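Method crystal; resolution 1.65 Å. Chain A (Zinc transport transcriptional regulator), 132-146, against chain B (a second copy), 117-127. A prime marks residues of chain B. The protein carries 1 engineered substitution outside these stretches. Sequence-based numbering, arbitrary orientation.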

# COMPACT_ATOMS: atom_id res chain seq x y z
N GLU A 132 -6.37 22.74 -2.03
CA GLU A 132 -5.19 23.15 -1.27
C GLU A 132 -5.13 22.45 0.09
O GLU A 132 -4.05 22.02 0.52
N VAL A 133 -6.28 22.33 0.76
CA VAL A 133 -6.34 21.62 2.04
C VAL A 133 -5.92 20.17 1.84
O VAL A 133 -5.07 19.65 2.57
N ILE A 134 -6.52 19.51 0.85
CA ILE A 134 -6.18 18.12 0.55
C ILE A 134 -4.69 17.99 0.23
O ILE A 134 -4.02 17.08 0.72
N SER A 135 -4.17 18.90 -0.59
CA SER A 135 -2.76 18.85 -0.97
C SER A 135 -1.82 18.98 0.23
O SER A 135 -0.84 18.23 0.36
N LYS A 136 -2.12 19.93 1.12
CA LYS A 136 -1.33 20.11 2.33
C LYS A 136 -1.37 18.86 3.19
O LYS A 136 -0.34 18.43 3.71
N PHE A 137 -2.56 18.28 3.31
CA PHE A 137 -2.73 17.02 4.03
C PHE A 137 -1.87 15.90 3.43
O PHE A 137 -1.13 15.21 4.15
N LEU A 138 -1.96 15.71 2.12
CA LEU A 138 -1.21 14.64 1.48
C LEU A 138 0.29 14.84 1.62
O LEU A 138 1.03 13.88 1.82
N SER A 139 0.74 16.09 1.47
CA SER A 139 2.16 16.39 1.59
C SER A 139 2.67 16.05 2.98
O SER A 139 3.73 15.43 3.12
N ALA A 140 1.91 16.43 3.99
CA ALA A 140 2.30 16.19 5.38
C ALA A 140 2.29 14.71 5.70
O ALA A 140 3.20 14.19 6.36
N LEU A 141 1.26 14.01 5.23
CA LEU A 141 1.16 12.58 5.51
C LEU A 141 2.29 11.82 4.82
O LEU A 141 2.87 10.89 5.38
N THR A 142 2.62 12.25 3.61
CA THR A 142 3.72 11.63 2.86
C THR A 142 5.02 11.66 3.65
O THR A 142 5.78 10.69 3.63
N GLU A 143 5.25 12.75 4.37
CA GLU A 143 6.49 12.91 5.13
C GLU A 143 6.64 11.86 6.22
O GLU A 143 7.75 11.54 6.64
N GLU A 144 5.52 11.32 6.69
CA GLU A 144 5.57 10.35 7.78
C GLU A 144 6.03 8.99 7.30
O GLU A 144 6.44 8.15 8.11
N PHE A 145 5.97 8.77 5.99
CA PHE A 145 6.27 7.46 5.43
C PHE A 145 7.61 7.40 4.70
O PHE A 145 7.87 6.45 3.96
N GLN A 146 8.44 8.41 4.93
CA GLN A 146 9.81 8.41 4.43
C GLN A 146 10.73 7.60 5.33
O GLN A 146 10.59 7.62 6.55
N SER B 117 -1.35 8.34 17.13
CA SER B 117 -1.00 9.67 17.63
C SER B 117 -0.39 10.52 16.51
O SER B 117 -0.62 11.73 16.45
N THR B 118 0.36 9.89 15.62
CA THR B 118 0.93 10.61 14.49
C THR B 118 -0.18 11.16 13.59
O THR B 118 -0.12 12.31 13.15
N TYR B 119 -1.19 10.34 13.32
CA TYR B 119 -2.31 10.80 12.50
C TYR B 119 -3.10 11.87 13.24
O TYR B 119 -3.57 12.83 12.64
N GLN B 120 -3.25 11.68 14.55
CA GLN B 120 -3.99 12.65 15.35
C GLN B 120 -3.31 14.01 15.33
O GLN B 120 -3.96 15.04 15.12
N GLU B 121 -1.99 14.03 15.54
CA GLU B 121 -1.24 15.28 15.53
C GLU B 121 -1.34 15.96 14.18
O GLU B 121 -1.46 17.18 14.10
N LEU B 122 -1.31 15.18 13.10
CA LEU B 122 -1.45 15.77 11.78
C LEU B 122 -2.85 16.39 11.62
O LEU B 122 -3.00 17.53 11.16
N GLY B 123 -3.88 15.62 11.99
CA GLY B 123 -5.24 16.11 11.89
C GLY B 123 -5.43 17.37 12.72
O GLY B 123 -6.15 18.28 12.30
N ASN B 124 -4.77 17.42 13.88
CA ASN B 124 -4.89 18.58 14.78
C ASN B 124 -4.42 19.88 14.16
O ASN B 124 -4.71 20.96 14.69
N LYS B 125 -3.69 19.80 13.06
CA LYS B 125 -3.22 21.01 12.38
C LYS B 125 -4.30 21.61 11.50
O LYS B 125 -4.13 22.71 10.95
N PHE B 126 -5.41 20.89 11.36
CA PHE B 126 -6.53 21.32 10.53
C PHE B 126 -7.77 21.62 11.39
O PHE B 126 -8.05 20.94 12.38
N THR B 127 -8.50 22.65 10.99
CA THR B 127 -9.75 22.97 11.65
C THR B 127 -10.79 21.92 11.31
O THR B 127 -10.60 21.12 10.40

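The two helices run nearly antiparallel, with 150° between their directions and a closest axial approach of 10.8 Å. Val133 therefore lies near Phe126′, Ala140 near Leu122′, and Glu144 near Thr118′. The stretches bury 462 Å² between them. No direct hydrogen bond links them, so the contact rests mainly on apolar packing, with one water bridge.

Aliphatic packing centres on Leu122′. Its CA-to-CB bond points toward chain A, and it has the largest covered area of any residue here. Leu122′ is t at chi1 and p at chi2. Both methyl groups lie against Ala140, and CD1 is the closer. CD1 lies 3.4 Å from CB of Ala140. This is a tight contact, and it falls where the backbones come nearest, at 7.4 Å between the CA atoms of Ala140 and Leu122′. Ala140 also points toward the partner, and its methyl group packs directly against Leu122′. CD2 of Leu122′ is 3.9 Å from CB of Leu141 and also 3.9 Å from CE1 of Phe137. It approaches the Phe137 ring obliquely.

Aromatic side chains extend the apolar surface in both directions. Phe126′ follows the helix, as the last residue of a type I turn that starts at Gly123′. Its CA-to-CB bond points toward chain A, with chi1 m. The ring reaches the first turns of the chain A stretch. CD1 of Phe126′ is 4.1 Å from CG1 of Val133, whose chi1 is t. CZ of Phe126′ is 3.9 Å from CB of Phe137 and only 3.7 Å from CA of Phe137, so the ring packs on backbone as well as side chain. Lys136 contributes its aliphatic base, with CB 4.5 Å from CE1 of Phe126′. Phe137 points sideways with chi1 t, and Phe126′ meets its ring at the edge.

At the other end, Tyr119′ leaves its backbone sideways, with chi1 m, but its end comes nearer to chain A. CE1 of Tyr119′ is 4.0 Å from CD1 of Leu141, which is t at chi1 and p at chi2. Leu141 also starts sideways and comes nearer at its end. Phe145, chi1 m, does the same from just beyond the helix. Its CZ lies 3.5 Å from OH of Tyr119′ and 4.1 Å from CE1 of Tyr119′. The two rings meet edge to edge.

The polar part of the contact involves Glu144 and Thr118′, both of which point toward the partner. Glu144 is m at both chi1 and chi2. Its CD lies 3.4 Å from CG2 of Thr118′, whose chi1 is m. Water 1 joins the same two residues. It donates hydrogen bonds to OE2 of Glu144 and to the backbone O of Thr118′, each at 2.9 Å. The carboxylate is thus tied to a main-chain carbonyl that it could not bond directly, since both are acceptors when the acid is charged. OG1 of Thr118′ is hydrogen-bonded elsewhere in the structure.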

# COMPACT_ATOMS: atom_id res chain seq x y z
CB GLU A 132 -5.19 24.67 -1.07
CG GLU A 132 -3.91 25.18 -0.44
CD GLU A 132 -3.85 26.70 -0.39
OE1 GLU A 132 -4.93 27.34 -0.38
OE2 GLU A 132 -2.72 27.24 -0.37
CB VAL A 133 -7.76 21.67 2.65
CG1 VAL A 133 -7.85 20.75 3.87
CG2 VAL A 133 -8.12 23.11 3.03
CB ILE A 134 -7.02 17.59 -0.62
CG1 ILE A 134 -8.50 17.57 -0.23
CG2 ILE A 134 -6.55 16.18 -1.01
CD1 ILE A 134 -9.45 17.43 -1.42
CB SER A 135 -2.46 19.94 -2.00
OG SER A 135 -1.10 19.93 -2.39
CB LYS A 136 -1.82 21.34 3.12
CG LYS A 136 -1.46 22.64 2.41
CD LYS A 136 -1.89 23.86 3.21
CE LYS A 136 -0.98 24.11 4.40
NZ LYS A 136 -1.28 25.42 5.05
CB PHE A 137 -4.21 16.61 4.02
CG PHE A 137 -4.44 15.24 4.60
CD1 PHE A 137 -4.38 15.05 5.98
CD2 PHE A 137 -4.70 14.16 3.78
CE1 PHE A 137 -4.57 13.80 6.52
CE2 PHE A 137 -4.88 12.90 4.32
CZ PHE A 137 -4.82 12.73 5.69
CB LEU A 138 -1.58 14.51 0.00
CG LEU A 138 -3.00 14.04 -0.25
CD1 LEU A 138 -3.23 14.02 -1.75
CD2 LEU A 138 -3.22 12.66 0.37
CB SER A 139 2.41 17.87 1.28
OG SER A 139 2.20 18.11 -0.10
CB ALA A 140 1.40 16.94 6.33
CB LEU A 141 -0.20 12.06 5.05
CG LEU A 141 -0.54 10.63 5.43
CD1 LEU A 141 -0.37 10.40 6.93
CD2 LEU A 141 -1.97 10.32 5.00
CB THR A 142 3.95 12.36 1.53
OG1 THR A 142 2.85 12.10 0.65
CG2 THR A 142 5.24 11.88 0.87
CB GLU A 143 6.58 14.30 5.74
CG GLU A 143 6.63 15.43 4.72
CD GLU A 143 6.93 16.77 5.37
OE1 GLU A 143 7.20 16.81 6.59
OE2 GLU A 143 6.90 17.79 4.65
CB GLU A 144 4.19 10.23 8.46
CG GLU A 144 3.64 11.52 9.04
CD GLU A 144 4.44 12.05 10.23
OE1 GLU A 144 5.37 11.36 10.68
OE2 GLU A 144 4.12 13.16 10.71
CB PHE A 145 5.11 6.99 4.55
CG PHE A 145 3.86 6.74 5.33
CD1 PHE A 145 3.70 5.55 6.03
CD2 PHE A 145 2.86 7.69 5.41
CE1 PHE A 145 2.57 5.32 6.77
CE2 PHE A 145 1.73 7.45 6.15
CZ PHE A 145 1.58 6.27 6.84
CB GLN A 146 10.32 9.84 4.31
CG GLN A 146 9.47 10.69 3.40
CD GLN A 146 9.27 10.04 2.05
OE1 GLN A 146 10.23 9.78 1.32
NE2 GLN A 146 8.02 9.77 1.70
CB SER B 117 -0.07 9.58 18.85
OG SER B 117 1.23 9.17 18.49
CB THR B 118 1.88 9.70 13.68
OG1 THR B 118 2.97 9.29 14.51
CG2 THR B 118 2.42 10.44 12.45
CB TYR B 119 -3.24 9.65 12.09
CG TYR B 119 -2.56 8.52 11.33
CD1 TYR B 119 -1.41 8.74 10.58
CD2 TYR B 119 -3.07 7.22 11.38
CE1 TYR B 119 -0.79 7.69 9.91
CE2 TYR B 119 -2.46 6.18 10.71
CZ TYR B 119 -1.32 6.42 9.98
OH TYR B 119 -0.69 5.40 9.32
CB GLN B 120 -4.13 12.15 16.79
CG GLN B 120 -4.92 13.07 17.68
CD GLN B 120 -6.39 13.08 17.35
OE1 GLN B 120 -6.95 12.04 17.00
NE2 GLN B 120 -7.02 14.24 17.46
CB GLU B 121 0.22 15.04 15.91
CG GLU B 121 0.39 14.63 17.36
CD GLU B 121 1.76 14.04 17.64
OE1 GLU B 121 2.54 13.83 16.68
OE2 GLU B 121 2.04 13.77 18.82
CB LEU B 122 -1.17 14.74 10.68
CG LEU B 122 -1.49 15.18 9.24
CD1 LEU B 122 -0.83 16.51 8.91
CD2 LEU B 122 -1.07 14.12 8.25
CB ASN B 124 -4.10 18.36 16.08
CG ASN B 124 -4.75 17.36 17.01
OD1 ASN B 124 -5.92 16.99 16.85
ND2 ASN B 124 -3.99 16.91 18.01
CB LYS B 125 -1.98 20.70 11.54
CG LYS B 125 -0.80 20.24 12.39
CD LYS B 125 0.42 19.93 11.56
CE LYS B 125 1.56 19.44 12.45
NZ LYS B 125 2.69 18.91 11.62
CB PHE B 126 -6.86 20.23 9.51
CG PHE B 126 -5.76 19.96 8.53
CD1 PHE B 126 -5.69 20.67 7.33
CD2 PHE B 126 -4.79 19.00 8.78
CE1 PHE B 126 -4.68 20.42 6.42
CE2 PHE B 126 -3.78 18.73 7.87
CZ PHE B 126 -3.72 19.45 6.70
CB THR B 127 -10.31 24.31 11.17
OG1 THR B 127 -10.63 24.22 9.77
CG2 THR B 127 -9.29 25.42 11.40
O HOH W 1 2.12 14.04 12.63